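Surface presentation of antigens protein SpaS (Salmonella typhimurium, PDB 3C01) forms part of a type III secretion export apparatus that Salmonella needs to enter mammalian cells. Local coordinates at residues Pro18-Tyr23 and Asp61-Glu66. Sequence-based numbering, arbitrary orientation.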
loop_
_atom_site.group_PDB
_atom_site.type_symbol
_atom_site.label_atom_id
_atom_site.label_comp_id
_atom_site.label_asym_id
_atom_site.label_seq_id
_atom_site.Cartn_x
_atom_site.Cartn_y
_atom_site.Cartn_z
ATOM N N PRO B 18 1.257 6.942 8.767
ATOM C CA PRO B 18 1.643 6.201 7.546
ATOM C C PRO B 18 1.868 7.080 6.333
ATOM O O PRO B 18 1.481 8.210 6.341
ATOM C CB PRO B 18 0.490 5.256 7.305
ATOM C CG PRO B 18 -0.522 5.516 8.439
ATOM C CD PRO B 18 -0.121 6.676 9.204
ATOM N N MET B 19 2.495 6.541 5.303
ATOM C CA MET B 19 2.852 7.304 4.129
ATOM C C MET B 19 2.511 6.543 2.839
ATOM O O MET B 19 2.494 5.324 2.810
ATOM C CB MET B 19 4.339 7.576 4.175
ATOM C CG MET B 19 4.925 8.170 2.946
ATOM S SD MET B 19 6.710 8.475 3.144
ATOM C CE MET B 19 7.374 7.066 2.224
ATOM N N ILE B 20 2.247 7.298 1.783
ATOM C CA ILE B 20 2.017 6.753 0.479
ATOM C C ILE B 20 3.375 6.444 -0.139
ATOM O O ILE B 20 4.061 7.373 -0.594
ATOM C CB ILE B 20 1.320 7.738 -0.438
ATOM C CG1 ILE B 20 0.006 8.299 0.181
ATOM C CG2 ILE B 20 1.053 7.078 -1.736
ATOM C CD1 ILE B 20 -1.061 7.274 0.507
ATOM N N SER B 21 3.749 5.156 -0.137
ATOM C CA SER B 21 5.031 4.706 -0.597
ATOM C C SER B 21 5.083 4.480 -2.092
ATOM O O SER B 21 6.138 4.594 -2.685
ATOM C CB SER B 21 5.410 3.401 0.128
ATOM O OG SER B 21 4.333 2.465 0.143
ATOM N N VAL B 22 3.955 4.076 -2.677
ATOM C CA VAL B 22 3.869 3.662 -4.066
ATOM C C VAL B 22 2.624 4.303 -4.638
ATOM O O VAL B 22 1.597 4.347 -3.965
ATOM C CB VAL B 22 3.715 2.163 -4.158
ATOM C CG1 VAL B 22 3.462 1.723 -5.609
ATOM C CG2 VAL B 22 4.932 1.487 -3.544
ATOM N N TYR B 23 2.710 4.801 -5.877
ATOM C CA TYR B 23 1.541 5.398 -6.523
ATOM C C TYR B 23 1.632 5.196 -8.042
ATOM O O TYR B 23 2.468 5.821 -8.699
ATOM C CB TYR B 23 1.533 6.870 -6.170
ATOM C CG TYR B 23 0.311 7.657 -6.565
ATOM C CD1 TYR B 23 -0.705 7.885 -5.639
ATOM C CD2 TYR B 23 0.211 8.242 -7.815
ATOM C CE1 TYR B 23 -1.812 8.627 -5.948
ATOM C CE2 TYR B 23 -0.915 8.990 -8.159
ATOM C CZ TYR B 23 -1.915 9.184 -7.211
ATOM O OH TYR B 23 -3.021 9.951 -7.482
ATOM N N ASP B 61 3.069 11.487 0.083
ATOM C CA ASP B 61 2.302 12.186 1.099
ATOM C C ASP B 61 2.210 11.341 2.337
ATOM O O ASP B 61 2.195 10.107 2.283
ATOM C CB ASP B 61 0.866 12.374 0.666
ATOM C CG ASP B 61 0.686 13.434 -0.385
ATOM O OD1 ASP B 61 1.621 14.237 -0.598
ATOM O OD2 ASP B 61 -0.442 13.478 -0.969
ATOM N N LEU B 62 2.074 12.006 3.466
ATOM C CA LEU B 62 1.468 11.397 4.619
ATOM C C LEU B 62 -0.039 11.226 4.362
ATOM O O LEU B 62 -0.687 12.059 3.696
ATOM C CB LEU B 62 1.691 12.287 5.811
ATOM C CG LEU B 62 2.955 12.097 6.655
ATOM C CD1 LEU B 62 4.164 11.802 5.834
ATOM C CD2 LEU B 62 3.136 13.337 7.509
ATOM N N VAL B 63 -0.593 10.143 4.894
ATOM C CA VAL B 63 -2.015 9.916 4.862
ATOM C C VAL B 63 -2.731 11.010 5.679
ATOM O O VAL B 63 -2.447 11.201 6.849
ATOM C CB VAL B 63 -2.324 8.490 5.405
ATOM C CG1 VAL B 63 -3.839 8.215 5.492
ATOM C CG2 VAL B 63 -1.623 7.447 4.523
ATOM N N SER B 64 -3.657 11.733 5.056
ATOM C CA SER B 64 -4.301 12.890 5.664
ATOM C C SER B 64 -5.443 12.459 6.574
ATOM O O SER B 64 -5.900 11.324 6.514
ATOM C CB SER B 64 -4.867 13.763 4.567
ATOM O OG SER B 64 -5.806 12.990 3.839
ATOM N N LEU B 65 -5.916 13.394 7.386
ATOM C CA LEU B 65 -6.897 13.099 8.419
ATOM C C LEU B 65 -8.219 12.568 7.839
ATOM O O LEU B 65 -8.933 11.818 8.473
ATOM C CB LEU B 65 -7.145 14.340 9.295
ATOM C CG LEU B 65 -6.019 14.768 10.266
ATOM C CD1 LEU B 65 -4.606 14.561 9.643
ATOM C CD2 LEU B 65 -6.221 16.234 10.715
ATOM N N GLU B 66 -8.535 12.965 6.625
ATOM C CA GLU B 66 -9.684 12.443 5.892
ATOM C C GLU B 66 -9.686 10.913 5.868
ATOM O O GLU B 66 -10.685 10.285 6.178
ATOM C CB GLU B 66 -9.542 12.961 4.470
ATOM C CG GLU B 66 -10.698 12.851 3.487
ATOM C CD GLU B 66 -10.337 13.619 2.165
ATOM O OE1 GLU B 66 -9.145 13.514 1.719
ATOM O OE2 GLU B 66 -11.215 14.337 1.601
#
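Met-19, in strand 19-25, pairs with Leu-62 in the loop that leads into helix 65-84, and this single antiparallel bridge brings their CA atoms to 4.3 Å. It is a non-hydrogen-bonded pair, so the bonds belong to the flanking residues. Ile-20 N donates to Asp-61 O at 2.9 Å, and Val-63 N to Pro-18 O at 3.2 Å. Both N-H groups point almost straight at their acceptors; the bonds differ at the oxygen, Asp-61 O being met nearly along its C=O axis (172°) and Pro-18 O from above the carbonyl plane, not on a lone pair. Val-63 is the side chain directed at the strand. Its CG1 stands anti to the backbone N (chi1 176°), which leaves CG2 beside that N and over the Pro-18 carbonyl, 3.7 Å from Pro-18 O. Val-63 CG2 lies 4.1 Å from both Pro-18 CB and Ile-20 CD1. Ile-20 crosses Val-63 at about a right angle; its CG1 lies beside its own N, and a second turn at chi2 (-60°) carries CD1 to that methyl. Along its flank, Ile-20 CG1 runs side by side with Asp-61 CB at 4.2 Å, the two chains pointing the same way. Asp-61 OD2 is held by Arg-58 N, so the carboxylate takes its bond from its own loop. Met-19 CG, anti to its N, passes 3.4 Å from Asp-61 O before the chain bends at chi3 and leads away. Strand 4-9 pairs with the strand through Tyr-9 and Gly-7. The chemistry thus divides: two main-chain bonds set the register of loop and strand in this cytoplasmic domain, while buried Pro-18 and Val-63, both packed on Ile-68, join them to helix 65-84, and Ile-20 CD1 closes the cluster against the Val-63 methyl.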